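Local coordinates for DUF1116 domain-containing protein (Enterococcus faecalis, PDB 3CLQ), which is of unknown function but belongs to the AllG family and may act as a subunit of an oxamate carbamoyltransferase, at residues S147-D150 with R151-M155; D157-G160 with P161-D165; K220-F223 with E224-S228. All blocks are in the same frame, centred on the assembly; numbering follows the deposited sequence.

Overall arrangement
Each contact is a local, turn-to-turn one: contacts 1 and 2 in helix 146-168, contact 3 at the end of helix 216-226, the two helices packing together about 22 to 23 Å (centre to centre) from the middle of the chain. The centres of contacts 1 and 2 are about 14 Å apart, and a probable hydrogen bond from Gly160 N to Met155 O (2.7 Å) joins them. Contact 3 is centred about 14 Å from contact 1 and about 13 Å from contact 2. Trp154 and Leu159 meet both Val222 and Phe225, and Leu162 meets Val222; Leu159 CD2 lies 3.6 Å from Phe225 CE2. Contact 3 also reaches the second subunit. No active site is established for this protein.

Contact 1: residues S147-D150 with R151-M155; sequences SVVD and RLIWM
Val149 and Ile153, one helical turn apart, lie side by side and point the same way, with Val149 CG2 at 3.9 Å from Ile153 CD1. The valine brings this methyl forward by setting it anti to its own nitrogen, which leaves CG1 between the nitrogen and the carbonyl carbon (chi1 49°). In Ile153 it is CG1 that stands beside the nitrogen (chi1 -69°), so the chain runs back over the preceding turn and CG1 comes within 3.3 Å of Val149 O. The short apolar branches of valine and isoleucine let the two meet one turn apart without polar ends to satisfy. These turns belong to helix 146-168, whose regular i to i+4 ladder runs from Arg151 N to Ser147 O through to Trp154 N to Asp150 O, the latter 2.9 Å long. Trp154 holds its CG anti to the nitrogen (chi1 -180°), which carries the indole away from the preceding turn and onto helix 216-226, where its ring meets that of Phe225 at about 40° between planes. Arg151 begins extended and bends at chi3; its CD packs on the Phe225 ring, and the side chain also touches Leu135. Leu152 and Ile153 both touch Phe72 of helix 60-73, a neighbour for which bulky apolar side chains are well matched.

Contact 2: residues D157-G160 with P161-D165; sequences DVLG and PLLHD
Among the apolar contacts, Leu159 and Leu163 meet one turn apart, side by side and pointing the same way, with Leu159 CD1 at 3.4 Å from Leu163 CD2. Leu159 sets its CG anti to the nitrogen (chi1 178°), bringing the branched end nearer the following turn although the side chain starts out away from it. Leu163 CD2 also rests 3.4 Å from Leu159 O. Leucine suits both buried places: Leu159 packs on Val222 and Phe225, whereas Leu163 reaches Phe31 of strand 26-33.

Contacts of the proline ring with the backbone form a second group. Pro161 lies within helix 146-168, where its nitrogen has no hydrogen to give to the turn before; the helix is kinked here, just after a wider pi-type turn at 157-159. The ring occupies the place of the missing bond, with CG 3.3 Å from Asp157 O. CD comes tightly against Val158 O, a fit that is probably strained. Gly160, with no side chain, sits directly against Pro161 CD.

Regular hydrogen bonding resumes directly after the proline. Leu162 N gives a nearly straight bond to Val158 O (2.9 Å, N-H...O angle 175°), Leu163 N bonds to Leu159 O, and His164 N gives its hydrogen to Gly160 O at 3.0 Å. The imidazole of His164 finds its polar partner beyond this helix, in a hydrogen bond between ND1 and Phe31 O, which ties the helix to strand 26-33.

Contact 3: residues K220-F223 with E224-S228; sequences KEVF and EFLGS
Leu226 bends back over the carbonyl of Val222, which it satisfies with its own backbone N-H: Leu226 N to Val222 O is 2.9 Å, the donor tilted 27° from the carbonyl plane. Its CG stands beside the nitrogen (chi1 -69°), a turn that carries CG to 3.2 Å from the same oxygen and CD1 to 3.7 Å from Val222 CG1. This oxygen also lies at the edge of the Phe225 ring, near its plane. The other carbonyls of the turn are likewise occupied: Lys220 O receives Glu224 N, and Glu221 O receives Phe225 N at 2.9 Å. The ladder ends at the C-terminus of helix 216-226, where Gly227 N still bonds Phe223 O (3.1 Å) although Gly227 is the first residue to leave helical backbone angles. Beyond it, Phe225 O accepts from both Ser228 N and Ser228 OG, the hydroxyl at 2.7 Å, both from the same face of its carbonyl plane. Serine suits the position, its short side chain folding back to an exposed helix end. Lys220 and Glu224 cross at an angle on the exposed side of the helix, with NZ and OE1 5.0 Å apart; their opposite charges probably attract weakly. Lys220 also packs on Gln211 of the second subunit. Val222 and Phe225 face helix 146-168, while Phe223 packs on Thr206 of its own helix 195-210 and on Thr206 of the second subunit.

Contact 1: residues S147-D150 with R151-M155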
loop_
_atom_site.group_PDB
_atom_site.type_symbol
_atom_site.label_atom_id
_atom_site.label_comp_id
_atom_site.label_asym_id
_atom_site.label_seq_id
_atom_site.Cartn_x
_atom_site.Cartn_y
_atom_site.Cartn_z
ATOM N N SER B 147 -10.601 15.125 -27.302
ATOM C CA SER B 147 -9.567 14.674 -26.371
ATOM C C SER B 147 -9.765 13.206 -25.971
ATOM O O SER B 147 -8.834 12.404 -26.070
ATOM C CB SER B 147 -9.380 15.616 -25.171
ATOM O OG SER B 147 -10.566 15.831 -24.444
ATOM N N VAL B 148 -10.974 12.844 -25.551
ATOM C CA VAL B 148 -11.278 11.461 -25.152
ATOM C C VAL B 148 -11.056 10.414 -26.241
ATOM O O VAL B 148 -10.526 9.332 -25.978
ATOM C CB VAL B 148 -12.735 11.309 -24.680
ATOM C CG1 VAL B 148 -13.138 9.837 -24.633
ATOM C CG2 VAL B 148 -12.923 11.970 -23.330
ATOM N N VAL B 149 -11.483 10.704 -27.463
ATOM C CA VAL B 149 -11.254 9.727 -28.525
ATOM C C VAL B 149 -9.759 9.564 -28.842
ATOM O O VAL B 149 -9.304 8.450 -29.080
ATOM C CB VAL B 149 -12.096 9.999 -29.775
ATOM C CG1 VAL B 149 -11.973 11.438 -30.188
ATOM C CG2 VAL B 149 -11.680 9.067 -30.903
ATOM N N ASP B 150 -9.002 10.664 -28.810
ATOM C CA ASP B 150 -7.544 10.602 -28.913
ATOM C C ASP B 150 -6.908 9.663 -27.870
ATOM O O ASP B 150 -6.117 8.787 -28.223
ATOM C CB ASP B 150 -6.925 11.988 -28.751
ATOM C CG ASP B 150 -7.362 12.950 -29.815
ATOM O OD1 ASP B 150 -7.401 12.581 -31.007
ATOM O OD2 ASP B 150 -7.665 14.103 -29.461
ATOM N N ARG B 151 -7.227 9.857 -26.595
ATOM C CA ARG B 151 -6.684 8.987 -25.557
ATOM C C ARG B 151 -7.052 7.516 -25.754
ATOM O O ARG B 151 -6.232 6.628 -25.516
ATOM C CB ARG B 151 -7.137 9.419 -24.179
ATOM C CG ARG B 151 -6.595 8.515 -23.058
ATOM C CD ARG B 151 -6.929 9.142 -21.746
ATOM N NE ARG B 151 -7.033 10.576 -21.975
ATOM C CZ ARG B 151 -6.367 11.508 -21.303
ATOM N NH1 ARG B 151 -5.550 11.177 -20.298
ATOM N NH2 ARG B 151 -6.549 12.783 -21.623
ATOM N N LEU B 152 -8.288 7.260 -26.168
ATOM C CA LEU B 152 -8.702 5.913 -26.515
ATOM C C LEU B 152 -7.823 5.292 -27.613
ATOM O O LEU B 152 -7.528 4.092 -27.578
ATOM C CB LEU B 152 -10.156 5.910 -26.980
ATOM C CG LEU B 152 -11.226 5.678 -25.924
ATOM C CD1 LEU B 152 -12.037 4.479 -26.359
ATOM C CD2 LEU B 152 -10.634 5.393 -24.555
ATOM N N ILE B 153 -7.433 6.105 -28.595
ATOM C CA ILE B 153 -6.583 5.644 -29.698
ATOM C C ILE B 153 -5.142 5.423 -29.242
ATOM O O ILE B 153 -4.487 4.459 -29.642
ATOM C CB ILE B 153 -6.617 6.631 -30.883
ATOM C CG1 ILE B 153 -7.996 6.601 -31.532
ATOM C CG2 ILE B 153 -5.546 6.296 -31.918
ATOM C CD1 ILE B 153 -8.294 7.818 -32.338
ATOM N N TRP B 154 -4.667 6.325 -28.391
ATOM C CA TRP B 154 -3.368 6.194 -27.764
ATOM C C TRP B 154 -3.300 4.885 -26.984
ATOM O O TRP B 154 -2.325 4.144 -27.066
ATOM C CB TRP B 154 -3.130 7.378 -26.838
ATOM C CG TRP B 154 -1.809 7.343 -26.134
ATOM C CD1 TRP B 154 -0.624 7.841 -26.589
ATOM C CD2 TRP B 154 -1.542 6.793 -24.836
ATOM N NE1 TRP B 154 0.366 7.627 -25.662
ATOM C CE2 TRP B 154 -0.172 6.986 -24.576
ATOM C CE3 TRP B 154 -2.324 6.149 -23.875
ATOM C CZ2 TRP B 154 0.430 6.559 -23.395
ATOM C CZ3 TRP B 154 -1.719 5.728 -22.699
ATOM C CH2 TRP B 154 -0.363 5.934 -22.474
HETATM N N MSE B 155 -4.351 4.589 -26.243
HETATM C CA MSE B 155 -4.395 3.345 -25.482
HETATM C C MSE B 155 -4.455 2.086 -26.341
HETATM O O MSE B 155 -4.073 1.012 -25.893
HETATM C CB MSE B 155 -5.571 3.356 -24.531
HETATM C CG MSE B 155 -5.463 4.417 -23.478
HETATM SE SE MSE B 155 -7.083 4.371 -22.430
HETATM C CE MSE B 155 -6.678 2.897 -21.201
#

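Contact 2: residues D157-G160 with P161-D165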
loop_
_atom_site.group_PDB
_atom_site.type_symbol
_atom_site.label_atom_id
_atom_site.label_comp_id
_atom_site.label_asym_id
_atom_site.label_seq_id
_atom_site.Cartn_x
_atom_site.Cartn_y
_atom_site.Cartn_z
ATOM N N ASP B 157 -3.154 2.069 -29.606
ATOM C CA ASP B 157 -2.043 2.117 -30.549
ATOM C C ASP B 157 -0.730 1.876 -29.830
ATOM O O ASP B 157 0.195 1.272 -30.383
ATOM C CB ASP B 157 -1.986 3.472 -31.248
ATOM C CG ASP B 157 -2.928 3.563 -32.431
ATOM O OD1 ASP B 157 -3.780 2.659 -32.604
ATOM O OD2 ASP B 157 -2.803 4.548 -33.183
ATOM N N VAL B 158 -0.654 2.363 -28.593
ATOM C CA VAL B 158 0.571 2.260 -27.827
ATOM C C VAL B 158 0.415 1.560 -26.461
ATOM O O VAL B 158 0.795 0.397 -26.332
ATOM C CB VAL B 158 1.371 3.617 -27.805
ATOM C CG1 VAL B 158 0.568 4.760 -28.426
ATOM C CG2 VAL B 158 1.918 3.949 -26.411
ATOM N N LEU B 159 -0.140 2.233 -25.462
ATOM C CA LEU B 159 -0.343 1.602 -24.164
ATOM C C LEU B 159 -0.782 0.124 -24.229
ATOM O O LEU B 159 -0.158 -0.757 -23.633
ATOM C CB LEU B 159 -1.360 2.387 -23.355
ATOM C CG LEU B 159 -1.679 1.768 -21.994
ATOM C CD1 LEU B 159 -0.460 1.689 -21.039
ATOM C CD2 LEU B 159 -2.832 2.553 -21.368
ATOM N N GLY B 160 -1.858 -0.142 -24.956
ATOM C CA GLY B 160 -2.340 -1.510 -25.165
ATOM C C GLY B 160 -1.314 -2.532 -25.632
ATOM O O GLY B 160 -1.054 -3.511 -24.934
ATOM N N PRO B 161 -0.747 -2.327 -26.833
ATOM C CA PRO B 161 0.314 -3.173 -27.371
ATOM C C PRO B 161 1.480 -3.347 -26.402
ATOM O O PRO B 161 1.985 -4.459 -26.213
ATOM C CB PRO B 161 0.763 -2.396 -28.603
ATOM C CG PRO B 161 -0.471 -1.699 -29.057
ATOM C CD PRO B 161 -1.127 -1.264 -27.782
ATOM N N LEU B 162 1.890 -2.255 -25.774
ATOM C CA LEU B 162 2.923 -2.315 -24.753
ATOM C C LEU B 162 2.530 -3.339 -23.693
ATOM O O LEU B 162 3.332 -4.191 -23.324
ATOM C CB LEU B 162 3.128 -0.944 -24.127
ATOM C CG LEU B 162 4.422 -0.673 -23.337
ATOM C CD1 LEU B 162 4.345 0.663 -22.617
ATOM C CD2 LEU B 162 4.719 -1.754 -22.327
ATOM N N LEU B 163 1.300 -3.273 -23.207
ATOM C CA LEU B 163 0.908 -4.173 -22.137
ATOM C C LEU B 163 0.932 -5.609 -22.589
ATOM O O LEU B 163 1.456 -6.467 -21.894
ATOM C CB LEU B 163 -0.470 -3.835 -21.585
ATOM C CG LEU B 163 -0.404 -3.055 -20.277
ATOM C CD1 LEU B 163 1.022 -3.053 -19.846
ATOM C CD2 LEU B 163 -0.913 -1.624 -20.434
ATOM N N HIS B 164 0.366 -5.859 -23.757
ATOM C CA HIS B 164 0.304 -7.192 -24.347
ATOM C C HIS B 164 1.693 -7.793 -24.474
ATOM O O HIS B 164 1.908 -8.947 -24.105
ATOM C CB HIS B 164 -0.328 -7.090 -25.732
ATOM C CG HIS B 164 -0.188 -8.321 -26.574
ATOM N ND1 HIS B 164 -1.112 -9.348 -26.556
ATOM C CD2 HIS B 164 0.731 -8.661 -27.509
ATOM C CE1 HIS B 164 -0.759 -10.276 -27.430
ATOM N NE2 HIS B 164 0.360 -9.886 -28.016
ATOM N N ASP B 165 2.623 -7.001 -25.010
ATOM C CA ASP B 165 3.992 -7.442 -25.196
ATOM C C ASP B 165 4.665 -7.728 -23.841
ATOM O O ASP B 165 5.325 -8.751 -23.655
ATOM C CB ASP B 165 4.772 -6.414 -26.023
ATOM C CG ASP B 165 4.296 -6.351 -27.485
ATOM O OD1 ASP B 165 5.016 -5.748 -28.324
ATOM O OD2 ASP B 165 3.209 -6.910 -27.808
#

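Contact 3: residues K220-F223 with E224-S228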
loop_
_atom_site.group_PDB
_atom_site.type_symbol
_atom_site.label_atom_id
_atom_site.label_comp_id
_atom_site.label_asym_id
_atom_site.label_seq_id
_atom_site.Cartn_x
_atom_site.Cartn_y
_atom_site.Cartn_z
ATOM N N LYS B 220 8.342 6.569 -20.940
ATOM C CA LYS B 220 8.211 7.773 -20.138
ATOM C C LYS B 220 6.767 8.279 -20.026
ATOM O O LYS B 220 6.251 8.499 -18.914
ATOM C CB LYS B 220 9.160 8.859 -20.621
ATOM C CG LYS B 220 9.426 9.906 -19.566
ATOM C CD LYS B 220 8.679 11.190 -19.914
ATOM C CE LYS B 220 9.633 12.277 -20.365
ATOM N NZ LYS B 220 10.429 12.767 -19.219
ATOM N N GLU B 221 6.090 8.429 -21.155
ATOM C CA GLU B 221 4.716 8.908 -21.092
ATOM C C GLU B 221 3.733 7.866 -20.538
ATOM O O GLU B 221 2.733 8.221 -19.896
ATOM C CB GLU B 221 4.263 9.552 -22.412
ATOM C CG GLU B 221 3.611 8.666 -23.413
ATOM C CD GLU B 221 3.062 9.476 -24.601
ATOM O OE1 GLU B 221 3.726 9.523 -25.680
ATOM O OE2 GLU B 221 1.968 10.084 -24.448
ATOM N N VAL B 222 4.028 6.585 -20.714
ATOM C CA VAL B 222 3.209 5.575 -20.054
ATOM C C VAL B 222 3.310 5.608 -18.502
ATOM O O VAL B 222 2.321 5.355 -17.811
ATOM C CB VAL B 222 3.493 4.178 -20.589
ATOM C CG1 VAL B 222 3.023 3.142 -19.617
ATOM C CG2 VAL B 222 2.801 3.984 -21.916
ATOM N N PHE B 223 4.473 5.925 -17.942
ATOM C CA PHE B 223 4.530 6.085 -16.496
ATOM C C PHE B 223 3.749 7.319 -16.090
ATOM O O PHE B 223 3.076 7.326 -15.063
ATOM C CB PHE B 223 5.958 6.244 -15.994
ATOM C CG PHE B 223 6.829 5.063 -16.255
ATOM C CD1 PHE B 223 6.434 3.788 -15.846
ATOM C CD2 PHE B 223 8.056 5.225 -16.895
ATOM C CE1 PHE B 223 7.240 2.691 -16.085
ATOM C CE2 PHE B 223 8.884 4.131 -17.128
ATOM C CZ PHE B 223 8.481 2.863 -16.735
ATOM N N GLU B 224 3.856 8.373 -16.890
ATOM C CA GLU B 224 3.146 9.598 -16.588
ATOM C C GLU B 224 1.666 9.274 -16.496
ATOM O O GLU B 224 0.971 9.744 -15.597
ATOM C CB GLU B 224 3.371 10.593 -17.697
ATOM C CG GLU B 224 3.497 12.042 -17.280
ATOM C CD GLU B 224 4.411 12.815 -18.262
ATOM O OE1 GLU B 224 5.592 13.038 -17.876
ATOM O OE2 GLU B 224 3.971 13.148 -19.406
ATOM N N PHE B 225 1.200 8.452 -17.428
ATOM C CA PHE B 225 -0.181 8.012 -17.484
ATOM C C PHE B 225 -0.569 7.114 -16.283
ATOM O O PHE B 225 -1.647 7.264 -15.679
ATOM C CB PHE B 225 -0.402 7.282 -18.815
ATOM C CG PHE B 225 -1.786 6.721 -18.998
ATOM C CD1 PHE B 225 -2.783 7.476 -19.617
ATOM C CD2 PHE B 225 -2.087 5.435 -18.592
ATOM C CE1 PHE B 225 -4.070 6.960 -19.817
ATOM C CE2 PHE B 225 -3.370 4.918 -18.774
ATOM C CZ PHE B 225 -4.359 5.679 -19.387
ATOM N N LEU B 226 0.319 6.196 -15.919
ATOM C CA LEU B 226 -0.012 5.238 -14.889
ATOM C C LEU B 226 -0.105 5.849 -13.490
ATOM O O LEU B 226 -0.850 5.346 -12.652
ATOM C CB LEU B 226 0.919 4.023 -14.941
ATOM C CG LEU B 226 0.786 3.071 -16.158
ATOM C CD1 LEU B 226 1.977 2.120 -16.193
ATOM C CD2 LEU B 226 -0.549 2.274 -16.222
ATOM N N GLY B 227 0.601 6.942 -13.232
ATOM C CA GLY B 227 0.466 7.615 -11.947
ATOM C C GLY B 227 -0.346 8.906 -12.007
ATOM O O GLY B 227 -0.268 9.746 -11.105
ATOM N N SER B 228 -1.118 9.097 -13.069
ATOM C CA SER B 228 -1.930 10.298 -13.148
ATOM C C SER B 228 -3.184 10.109 -12.290
ATOM O O SER B 228 -3.895 11.051 -11.945
ATOM C CB SER B 228 -2.285 10.619 -14.603
ATOM O OG SER B 228 -2.971 9.531 -15.195
#